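Local coordinates for UDP-N-acetylglucosamine--peptide N-acetylglucosaminyltransferase stabilizing protein GtfB (Streptococcus gordonii, PDB 5E9T) that forms a complex with GtfA that attaches the first GlcNAc, from UDP-GlcNAc, to the serine-rich adhesin GspB, serving as the substrate-binding and stabilising partner, at residues Phe278-Tyr283 against Glu350-Leu355; Leu272-Asp277 against Ser435-Thr440; Gln305-Leu310 against Leu408-Cys413; Asn374-Gly379 against Gln392-Asp397. One frame throughout, in Å; residues are numbered along the deposited sequence.

Contact 1 of 4, residues Phe278-Tyr283 against Glu350-Leu355; sequences FKRDNY and ESDIYL
The guanidinium of Arg280 takes Ser351 O at its edge, only 7° out of plane, while the carboxylate of Asp352 is turned 81° against it. This pins the linker before strand 287-291 to the turn just ahead of strand 353-356 in what is probably the C-terminal, Rossmann-like domain of a GT-B-type fold. Two bonds carry the grip. Arg280 NH2 reaches Ser351 O at 3.3 Å with a nearly straight N-H (170°), the donor standing above the carbonyl plane. NH1 of Arg280 makes a salt bridge to Asp352 OD1 at 2.8 Å, bent and therefore weak as a hydrogen bond. The Arg280 chain bends at chi2 on its way to 350-355. Asp352 is buried, and a second positive partner, Arg285 NE, meets its OD2; two arginines would be expected to favour the charged carboxylate. The Asn282 side chain crosses that of Asp352 at a slant, Asn282 CG 4.0 Å from Asp352 CB, and its ND2 makes a weak hydrogen bond to Asn374 O beyond the two segments. The ring of Tyr283 has Asp281 O over one face, toward the rim; Tyr283 CB lies 3.6 Å from Asp352 OD2.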
# COMPACT_ATOMS: atom_id res chain seq x y z
N PHE B 278 35.79 15.48 38.38
CA PHE B 278 36.69 15.62 37.24
C PHE B 278 37.64 14.43 37.19
O PHE B 278 37.96 13.83 38.22
CB PHE B 278 37.47 16.93 37.31
CG PHE B 278 36.61 18.16 37.26
CD1 PHE B 278 36.08 18.70 38.42
CD2 PHE B 278 36.36 18.81 36.06
CE1 PHE B 278 35.30 19.84 38.39
CE2 PHE B 278 35.58 19.95 36.02
CZ PHE B 278 35.05 20.47 37.18
N LYS B 279 38.04 14.05 35.98
CA LYS B 279 38.81 12.83 35.81
C LYS B 279 40.33 13.00 35.93
O LYS B 279 41.01 12.02 36.21
CB LYS B 279 38.47 12.20 34.46
CG LYS B 279 37.00 11.84 34.34
CD LYS B 279 36.56 10.92 35.48
CE LYS B 279 35.13 10.44 35.30
NZ LYS B 279 34.11 11.51 35.52
N ARG B 280 40.86 14.22 35.76
CA ARG B 280 42.30 14.45 35.84
C ARG B 280 42.58 15.93 35.59
O ARG B 280 41.76 16.65 35.02
CB ARG B 280 43.10 13.59 34.84
CG ARG B 280 42.59 13.56 33.40
CD ARG B 280 43.17 14.68 32.54
NE ARG B 280 43.28 14.32 31.13
CZ ARG B 280 43.37 15.20 30.14
NH1 ARG B 280 43.35 16.50 30.39
NH2 ARG B 280 43.48 14.78 28.88
N ASP B 281 43.77 16.37 36.02
CA ASP B 281 44.16 17.76 35.86
C ASP B 281 44.62 18.02 34.43
O ASP B 281 44.71 17.11 33.60
CB ASP B 281 45.25 18.12 36.87
CG ASP B 281 44.74 18.17 38.29
OD1 ASP B 281 43.50 18.26 38.47
OD2 ASP B 281 45.56 18.14 39.23
N ASN B 282 44.95 19.27 34.15
CA ASN B 282 45.09 19.70 32.76
C ASN B 282 46.42 19.26 32.15
O ASN B 282 46.46 18.35 31.32
CB ASN B 282 44.90 21.22 32.67
CG ASN B 282 45.13 21.75 31.28
OD1 ASN B 282 46.22 21.68 30.74
ND2 ASN B 282 44.07 22.26 30.67
N TYR B 283 47.53 19.89 32.57
CA TYR B 283 48.93 19.71 32.12
C TYR B 283 49.33 20.60 30.94
O TYR B 283 50.50 20.53 30.53
CB TYR B 283 49.27 18.25 31.78
CG TYR B 283 49.02 17.32 32.94
CD1 TYR B 283 49.40 17.67 34.22
CD2 TYR B 283 48.38 16.12 32.77
CE1 TYR B 283 49.18 16.83 35.29
CE2 TYR B 283 48.15 15.27 33.84
CZ TYR B 283 48.55 15.63 35.10
OH TYR B 283 48.32 14.81 36.18
N GLU B 350 45.31 12.65 25.60
CA GLU B 350 46.47 13.29 24.99
C GLU B 350 46.19 14.71 24.51
O GLU B 350 47.08 15.31 23.92
CB GLU B 350 47.00 12.43 23.84
CG GLU B 350 47.03 10.95 24.17
CD GLU B 350 47.78 10.11 23.15
OE1 GLU B 350 47.42 10.14 21.96
OE2 GLU B 350 48.73 9.41 23.54
N SER B 351 45.01 15.25 24.77
CA SER B 351 44.67 16.61 24.37
C SER B 351 44.15 17.37 25.58
O SER B 351 43.32 16.84 26.33
CB SER B 351 43.62 16.63 23.26
OG SER B 351 43.83 15.57 22.35
N ASP B 352 44.68 18.57 25.81
CA ASP B 352 44.23 19.42 26.89
C ASP B 352 43.33 20.58 26.47
O ASP B 352 42.96 21.39 27.31
CB ASP B 352 45.42 19.93 27.69
CG ASP B 352 45.99 18.85 28.56
OD1 ASP B 352 45.21 17.95 28.94
OD2 ASP B 352 47.19 18.89 28.88
N ILE B 353 43.00 20.70 25.18
CA ILE B 353 41.98 21.64 24.76
C ILE B 353 40.91 20.87 24.00
O ILE B 353 41.15 19.76 23.50
CB ILE B 353 42.54 22.78 23.88
CG1 ILE B 353 43.19 22.22 22.62
CG2 ILE B 353 43.51 23.65 24.66
CD1 ILE B 353 42.26 22.22 21.42
N TYR B 354 39.72 21.45 23.93
CA TYR B 354 38.72 21.05 22.95
C TYR B 354 38.18 22.31 22.31
O TYR B 354 37.45 23.08 22.95
CB TYR B 354 37.60 20.22 23.58
CG TYR B 354 36.63 19.67 22.56
CD1 TYR B 354 36.64 18.33 22.20
CD2 TYR B 354 35.71 20.49 21.93
CE1 TYR B 354 35.76 17.83 21.25
CE2 TYR B 354 34.84 20.01 20.98
CZ TYR B 354 34.86 18.68 20.64
OH TYR B 354 33.98 18.21 19.70
N LEU B 355 38.49 22.51 21.03
CA LEU B 355 37.90 23.62 20.29
C LEU B 355 36.55 23.16 19.76
O LEU B 355 36.48 22.15 19.05
CB LEU B 355 38.82 24.04 19.14
CG LEU B 355 40.24 24.48 19.48
CD1 LEU B 355 41.22 24.12 18.36
CD2 LEU B 355 40.28 25.97 19.79

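Contact 2 of 4, residues Leu272-Asp277 against Ser435-Thr440; sequences LGYHYD and SLYQET
Leu272 sets CG anti to its backbone N (chi1 -171°), and Tyr437 sets CG anti to its carbonyl carbon (chi1 -84°). The two side chains cross at about a right angle. Leu272 CD1 lies over one face of the Tyr437 ring, 3.5 Å from its centroid and 29° off the normal, which meets the criteria of a CH-pi contact; CD1 is offset toward the rim, and the exact closeness is doubtful in this model. The other methyl, CD2 of Leu272, packs 3.9 Å from Leu436 CG and 4.0 Å from Thr440 CB, so it touches two residues one helical turn apart. Beyond the ring, Tyr437 OH donates a weak hydrogen bond to Gly273 O at 2.7 Å, a partner for the buried hydroxyl. Tyr274 CA comes in near the ring plane, at the edge, 3.7 Å from Tyr437 OH. Ser18 and Leu19 of helix 10-21 also touch Tyr437. The ring thus sits among helix 434-442, helix 10-21 and the segment leaving edge strand 269-270 of the seven-stranded parallel sheet, consistent with the C-terminal return to the N-terminal domain in GT-B folds.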
# COMPACT_ATOMS: atom_id res chain seq x y z
N LEU B 272 23.03 27.52 45.06
CA LEU B 272 24.02 26.41 45.11
C LEU B 272 24.56 26.14 43.69
O LEU B 272 24.45 26.98 42.80
CB LEU B 272 23.35 25.22 45.81
CG LEU B 272 24.01 23.92 46.26
CD1 LEU B 272 24.50 23.14 45.17
CD2 LEU B 272 25.15 24.25 47.21
N GLY B 273 25.16 24.98 43.49
CA GLY B 273 25.84 24.63 42.26
C GLY B 273 25.87 23.12 42.17
O GLY B 273 25.05 22.44 42.77
N TYR B 274 26.77 22.58 41.34
CA TYR B 274 26.97 21.14 41.33
C TYR B 274 28.43 20.80 41.62
O TYR B 274 29.34 21.57 41.29
CB TYR B 274 26.55 20.52 39.98
CG TYR B 274 25.19 20.98 39.50
CD1 TYR B 274 24.02 20.34 39.91
CD2 TYR B 274 25.07 22.06 38.64
CE1 TYR B 274 22.78 20.76 39.47
CE2 TYR B 274 23.83 22.49 38.19
CZ TYR B 274 22.69 21.84 38.61
OH TYR B 274 21.46 22.26 38.17
N HIS B 275 28.66 19.63 42.23
CA HIS B 275 30.02 19.16 42.45
C HIS B 275 30.31 18.14 41.37
O HIS B 275 29.88 16.99 41.44
CB HIS B 275 30.20 18.55 43.84
CG HIS B 275 31.54 17.91 44.05
ND1 HIS B 275 32.70 18.64 44.22
CD2 HIS B 275 31.91 16.61 44.11
CE1 HIS B 275 33.72 17.82 44.38
NE2 HIS B 275 33.27 16.58 44.31
N TYR B 276 31.10 18.56 40.38
CA TYR B 276 31.51 17.66 39.33
C TYR B 276 32.65 16.79 39.83
O TYR B 276 33.47 17.22 40.65
CB TYR B 276 31.95 18.43 38.09
CG TYR B 276 30.91 19.35 37.51
CD1 TYR B 276 30.93 20.71 37.80
CD2 TYR B 276 29.90 18.87 36.69
CE1 TYR B 276 29.98 21.56 37.27
CE2 TYR B 276 28.95 19.71 36.16
CZ TYR B 276 28.99 21.06 36.46
OH TYR B 276 28.04 21.91 35.94
N ASP B 277 32.71 15.57 39.33
CA ASP B 277 33.84 14.70 39.59
C ASP B 277 34.69 14.74 38.32
O ASP B 277 34.37 14.09 37.33
CB ASP B 277 33.37 13.29 39.94
CG ASP B 277 34.48 12.27 39.92
OD1 ASP B 277 35.57 12.56 40.45
OD2 ASP B 277 34.26 11.17 39.36
N SER B 435 31.56 20.41 50.16
CA SER B 435 31.27 21.09 51.41
C SER B 435 30.13 22.08 51.26
O SER B 435 29.27 22.19 52.15
CB SER B 435 32.53 21.80 51.92
OG SER B 435 33.09 22.61 50.91
N LEU B 436 30.08 22.79 50.13
CA LEU B 436 29.07 23.83 49.95
C LEU B 436 27.66 23.25 50.01
O LEU B 436 26.73 23.95 50.39
CB LEU B 436 29.29 24.57 48.64
CG LEU B 436 28.45 25.83 48.42
CD1 LEU B 436 28.39 26.67 49.69
CD2 LEU B 436 29.00 26.66 47.27
N TYR B 437 27.49 21.97 49.66
CA TYR B 437 26.22 21.30 49.93
C TYR B 437 26.00 21.15 51.43
O TYR B 437 24.96 21.54 51.96
CB TYR B 437 26.18 19.93 49.25
CG TYR B 437 25.75 19.96 47.81
CD1 TYR B 437 26.60 20.42 46.82
CD2 TYR B 437 24.47 19.53 47.44
CE1 TYR B 437 26.21 20.43 45.49
CE2 TYR B 437 24.07 19.56 46.12
CZ TYR B 437 24.94 20.01 45.15
OH TYR B 437 24.55 20.05 43.84
N GLN B 438 26.99 20.57 52.12
CA GLN B 438 26.87 20.31 53.55
C GLN B 438 26.46 21.56 54.32
O GLN B 438 25.59 21.50 55.20
CB GLN B 438 28.19 19.76 54.09
CG GLN B 438 28.73 18.55 53.33
CD GLN B 438 28.19 17.23 53.87
OE1 GLN B 438 27.01 17.12 54.20
NE2 GLN B 438 29.06 16.24 53.96
N GLU B 439 27.08 22.70 54.01
CA GLU B 439 26.72 23.94 54.68
C GLU B 439 25.32 24.36 54.30
O GLU B 439 24.47 24.61 55.17
CB GLU B 439 27.71 25.04 54.31
CG GLU B 439 29.15 24.58 54.21
CD GLU B 439 30.13 25.74 54.24
OE1 GLU B 439 29.72 26.88 53.96
OE2 GLU B 439 31.31 25.51 54.55
N THR B 440 25.05 24.40 53.01
CA THR B 440 23.86 25.02 52.47
C THR B 440 22.58 24.26 52.81
O THR B 440 21.49 24.80 52.59
CB THR B 440 24.04 25.12 50.97
OG1 THR B 440 25.41 25.41 50.70
CG2 THR B 440 23.29 26.22 50.51

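Contact 3 of 4, residues Gln305-Leu310 against Leu408-Cys413; sequences QSLPQL and LEEALC
Leu310 CD1 meets Leu412 CD2 at 4.2 Å in an apolar contact, and on the other branch Leu310 CD2 lies 3.8 Å from Glu409 OE2. Leu307 adds a third aliphatic group: Leu307 CD2 packs 3.5 Å from Glu410 CD, the carboxylate carbon, the two side chains sliding past each other in opposite directions. At the exposed border Gln309 NE2 sits 2.8 Å from Glu410 OE2, with the chains crossing at about a right angle and the amide and carboxylate planes 57° apart. Glu410 CG stands anti to its backbone N (chi1 -151°), and the chain bends again at chi2 before the carboxylate; Gln309 is likewise bent at chi2. On the 305-310 side, a type I turn from Leu307 to Leu310 sets the three partners, marked by a weak bond from Leu310 N to Leu307 O at 3.4 Å. Leu310 O is in turn held by Asn332 ND2, and Leu412 also touches Leu284. Leu307 is the first residue to leave the helical conformation of 300-306, and strand 311-315 begins directly after Leu310. Such a tight helix-to-strand turn suits an alpha/beta, Rossmann-like domain, here packed against the end of helix 405-409 and the residues after it.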
# COMPACT_ATOMS: atom_id res chain seq x y z
N GLN B 305 47.24 26.96 10.46
CA GLN B 305 48.45 27.58 9.95
C GLN B 305 48.99 28.64 10.91
O GLN B 305 50.20 28.89 10.94
CB GLN B 305 48.19 28.22 8.58
CG GLN B 305 47.90 29.71 8.70
CD GLN B 305 48.02 30.49 7.41
OE1 GLN B 305 47.07 30.58 6.63
NE2 GLN B 305 49.17 31.11 7.20
N SER B 306 48.11 29.28 11.67
CA SER B 306 48.52 30.43 12.47
C SER B 306 49.20 29.99 13.76
O SER B 306 50.05 30.71 14.29
CB SER B 306 47.32 31.33 12.75
OG SER B 306 46.27 30.59 13.34
N LEU B 307 48.83 28.81 14.27
CA LEU B 307 49.51 28.19 15.40
C LEU B 307 50.01 26.82 14.99
O LEU B 307 49.41 25.79 15.35
CB LEU B 307 48.61 28.08 16.62
CG LEU B 307 47.82 29.30 16.99
CD1 LEU B 307 46.70 28.72 17.79
CD2 LEU B 307 48.68 30.27 17.80
N PRO B 308 51.14 26.76 14.28
CA PRO B 308 51.72 25.47 13.88
C PRO B 308 52.28 24.64 15.04
O PRO B 308 52.53 23.44 14.83
CB PRO B 308 52.83 25.87 12.90
CG PRO B 308 53.14 27.30 13.23
CD PRO B 308 51.86 27.91 13.69
N GLN B 309 52.51 25.21 16.22
CA GLN B 309 53.05 24.44 17.34
C GLN B 309 52.03 23.47 17.93
O GLN B 309 52.43 22.51 18.60
CB GLN B 309 53.55 25.37 18.46
CG GLN B 309 52.54 26.40 19.00
CD GLN B 309 52.26 27.52 18.04
OE1 GLN B 309 52.01 27.29 16.86
NE2 GLN B 309 52.29 28.75 18.53
N LEU B 310 50.75 23.71 17.70
CA LEU B 310 49.68 22.96 18.35
C LEU B 310 49.30 21.75 17.50
O LEU B 310 49.03 21.89 16.30
CB LEU B 310 48.47 23.87 18.57
CG LEU B 310 47.53 23.67 19.75
CD1 LEU B 310 48.28 23.84 21.07
CD2 LEU B 310 46.37 24.64 19.66
N LEU B 408 44.36 34.19 22.28
CA LEU B 408 43.64 34.00 23.54
C LEU B 408 43.73 32.54 23.95
O LEU B 408 43.92 32.22 25.13
CB LEU B 408 42.18 34.44 23.39
CG LEU B 408 41.41 34.91 24.63
CD1 LEU B 408 40.10 35.59 24.23
CD2 LEU B 408 41.13 33.78 25.61
N GLU B 409 43.61 31.65 22.96
CA GLU B 409 43.99 30.25 23.11
C GLU B 409 45.43 30.10 23.59
O GLU B 409 45.71 29.26 24.46
CB GLU B 409 43.78 29.56 21.76
CG GLU B 409 44.40 28.21 21.59
CD GLU B 409 43.76 27.17 22.46
OE1 GLU B 409 43.11 27.54 23.45
OE2 GLU B 409 43.90 25.99 22.15
N GLU B 410 46.35 30.91 23.06
CA GLU B 410 47.79 30.81 23.35
C GLU B 410 48.14 31.23 24.77
O GLU B 410 49.31 31.15 25.16
CB GLU B 410 48.60 31.63 22.35
CG GLU B 410 49.99 31.11 22.07
CD GLU B 410 50.41 31.41 20.65
OE1 GLU B 410 49.74 32.24 20.00
OE2 GLU B 410 51.41 30.82 20.19
N ALA B 411 47.14 31.64 25.56
CA ALA B 411 47.28 32.02 26.96
C ALA B 411 47.43 30.73 27.77
O ALA B 411 47.18 30.69 28.98
CB ALA B 411 46.10 32.86 27.44
N LEU B 412 47.73 29.67 27.04
CA LEU B 412 48.16 28.36 27.50
C LEU B 412 49.68 28.31 27.77
O LEU B 412 50.23 27.23 27.96
CB LEU B 412 47.72 27.32 26.45
CG LEU B 412 48.25 25.92 26.13
CD1 LEU B 412 47.91 25.00 27.25
CD2 LEU B 412 47.59 25.45 24.84
N CYS B 413 50.36 29.47 27.78
CA CYS B 413 51.82 29.56 27.86
C CYS B 413 52.39 29.21 29.26
O CYS B 413 53.58 29.44 29.49
CB CYS B 413 52.32 30.95 27.37
SG CYS B 413 51.71 32.56 27.95

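Contact 4 of 4, residues Asn374-Gly379 against Gln392-Asp397; sequences NLLILG and QQHIFD
Strand 376-379, which pairs in parallel with 353-356 in what is probably the C-terminal, Rossmann-like domain of a GT-B-type fold, meets the 392-397 loop through Leu376, Leu378 and Gly379. The backbone link is slight: Phe396 N donates to Gly379 O at 2.7 Å, but the N-H angle of 123° makes it a weak bond. The same oxygen receives a CA-H...O contact from Ile395 CA, with Gly379 O at 3.5 Å. Around this point the side chains do the packing. His394 has CG anti to its own carbonyl carbon (chi1 -69°), and its ring meets Leu376 at about a right angle, with Leu376 CD2 in the ring plane at the edge, 3.9 Å from His394 NE2. Leu376 CD1 also approaches the imidazole, obliquely, and Leu378 CD2 comes in near its plane, at a separation from the ring that is doubtful in this model. Ala424 of helix 415-428 touches His394 too, whereas Phe396 touches Ala405 and Leu408 of helix 405-409, so the His394 and Phe396 side chains are buried between the strand and the two helices. His394 O lies over one face of the Phe396 ring, toward the rim, and Phe396 CE2 stands 4.1 Å from Leu378 CB.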
# COMPACT_ATOMS: atom_id res chain seq x y z
N ASN B 374 38.79 18.04 32.12
CA ASN B 374 39.47 19.31 32.38
C ASN B 374 40.18 19.86 31.15
O ASN B 374 41.14 20.62 31.28
CB ASN B 374 40.47 19.18 33.55
CG ASN B 374 39.93 19.77 34.84
OD1 ASN B 374 39.41 20.88 34.86
ND2 ASN B 374 40.06 19.01 35.93
N LEU B 375 39.73 19.48 29.96
CA LEU B 375 40.15 20.17 28.76
C LEU B 375 39.49 21.54 28.70
O LEU B 375 38.30 21.68 28.98
CB LEU B 375 39.77 19.36 27.51
CG LEU B 375 40.62 18.17 27.08
CD1 LEU B 375 40.51 17.03 28.08
CD2 LEU B 375 40.20 17.70 25.70
N LEU B 376 40.27 22.56 28.34
CA LEU B 376 39.71 23.90 28.19
C LEU B 376 39.00 23.99 26.85
O LEU B 376 39.61 23.81 25.79
CB LEU B 376 40.78 24.99 28.27
CG LEU B 376 40.11 26.29 27.83
CD1 LEU B 376 39.05 26.77 28.84
CD2 LEU B 376 41.13 27.38 27.56
N ILE B 377 37.72 24.32 26.90
CA ILE B 377 36.87 24.37 25.72
C ILE B 377 36.73 25.82 25.24
O ILE B 377 36.49 26.72 26.05
CB ILE B 377 35.49 23.77 26.03
CG1 ILE B 377 35.65 22.47 26.83
CG2 ILE B 377 34.70 23.56 24.75
CD1 ILE B 377 34.37 22.01 27.47
N LEU B 378 36.87 26.03 23.93
CA LEU B 378 36.54 27.29 23.27
C LEU B 378 35.87 27.00 21.94
O LEU B 378 36.10 25.96 21.32
CB LEU B 378 37.75 28.18 22.97
CG LEU B 378 38.92 28.21 23.93
CD1 LEU B 378 40.13 29.01 23.40
CD2 LEU B 378 38.36 28.79 25.09
N GLY B 379 35.09 27.97 21.46
CA GLY B 379 34.53 27.89 20.12
C GLY B 379 33.94 29.23 19.74
O GLY B 379 34.11 30.23 20.44
N GLN B 392 31.69 32.54 28.93
CA GLN B 392 31.50 33.67 28.02
C GLN B 392 32.82 34.19 27.48
O GLN B 392 32.92 34.55 26.30
CB GLN B 392 30.76 34.79 28.75
CG GLN B 392 30.29 35.91 27.86
CD GLN B 392 29.00 35.58 27.16
OE1 GLN B 392 28.98 34.86 26.17
NE2 GLN B 392 27.91 36.11 27.68
N GLN B 393 33.84 34.30 28.34
CA GLN B 393 35.10 34.89 27.92
C GLN B 393 35.73 34.08 26.80
O GLN B 393 36.42 34.61 25.92
CB GLN B 393 36.05 34.97 29.11
CG GLN B 393 35.36 35.49 30.37
CD GLN B 393 35.07 34.39 31.37
OE1 GLN B 393 35.85 33.46 31.51
NE2 GLN B 393 33.95 34.49 32.06
N HIS B 394 35.48 32.78 26.83
CA HIS B 394 36.04 31.80 25.93
C HIS B 394 35.30 31.70 24.60
O HIS B 394 35.92 31.39 23.57
CB HIS B 394 36.10 30.47 26.68
CG HIS B 394 37.11 30.47 27.79
ND1 HIS B 394 37.05 31.33 28.87
CD2 HIS B 394 38.25 29.76 27.95
CE1 HIS B 394 38.09 31.12 29.65
NE2 HIS B 394 38.84 30.17 29.12
N ILE B 395 33.99 32.00 24.58
CA ILE B 395 33.21 31.88 23.36
C ILE B 395 33.55 33.01 22.39
O ILE B 395 33.97 34.10 22.80
CB ILE B 395 31.70 31.86 23.67
CG1 ILE B 395 30.90 31.47 22.42
CG2 ILE B 395 31.23 33.22 24.14
CD1 ILE B 395 29.62 30.73 22.72
N PHE B 396 33.35 32.75 21.11
CA PHE B 396 33.65 33.71 20.06
C PHE B 396 32.43 33.92 19.19
O PHE B 396 31.46 33.16 19.25
CB PHE B 396 34.81 33.24 19.20
CG PHE B 396 36.03 32.97 19.96
CD1 PHE B 396 36.45 33.83 20.96
CD2 PHE B 396 36.72 31.79 19.76
CE1 PHE B 396 37.57 33.55 21.69
CE2 PHE B 396 37.82 31.50 20.50
CZ PHE B 396 38.25 32.39 21.47
N ASP B 397 32.48 34.96 18.36
CA ASP B 397 31.48 35.12 17.32
C ASP B 397 31.73 34.12 16.20
O ASP B 397 32.75 33.43 16.17
CB ASP B 397 31.51 36.54 16.77
CG ASP B 397 30.95 37.54 17.72
OD1 ASP B 397 30.32 37.14 18.71
OD2 ASP B 397 31.16 38.74 17.45

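How the contacts relate
Leaving strand 269-270, the chain passes through 272-277 and then 278-283, whose partners lie far downstream. Contact 2 closes the widest loop, joining the segment after this edge strand of the parallel sheet to the C-terminal helix 434-442, and the other three nest inside it. Contact 1 closes on 350-355; contact 3 opens at 305-310, within that loop, and closes at 408-413, so the two cross. Contact 4 opens after contact 1 has closed and nests inside contact 3. Contacts 1, 3 and 4 cluster around strands 353-356 and 376-379, where Tyr354 N probably bonds to Leu376 O and Glu409 links contact 3 to both by packing. Contact 2 touches none across space but adjoins contact 1 in sequence.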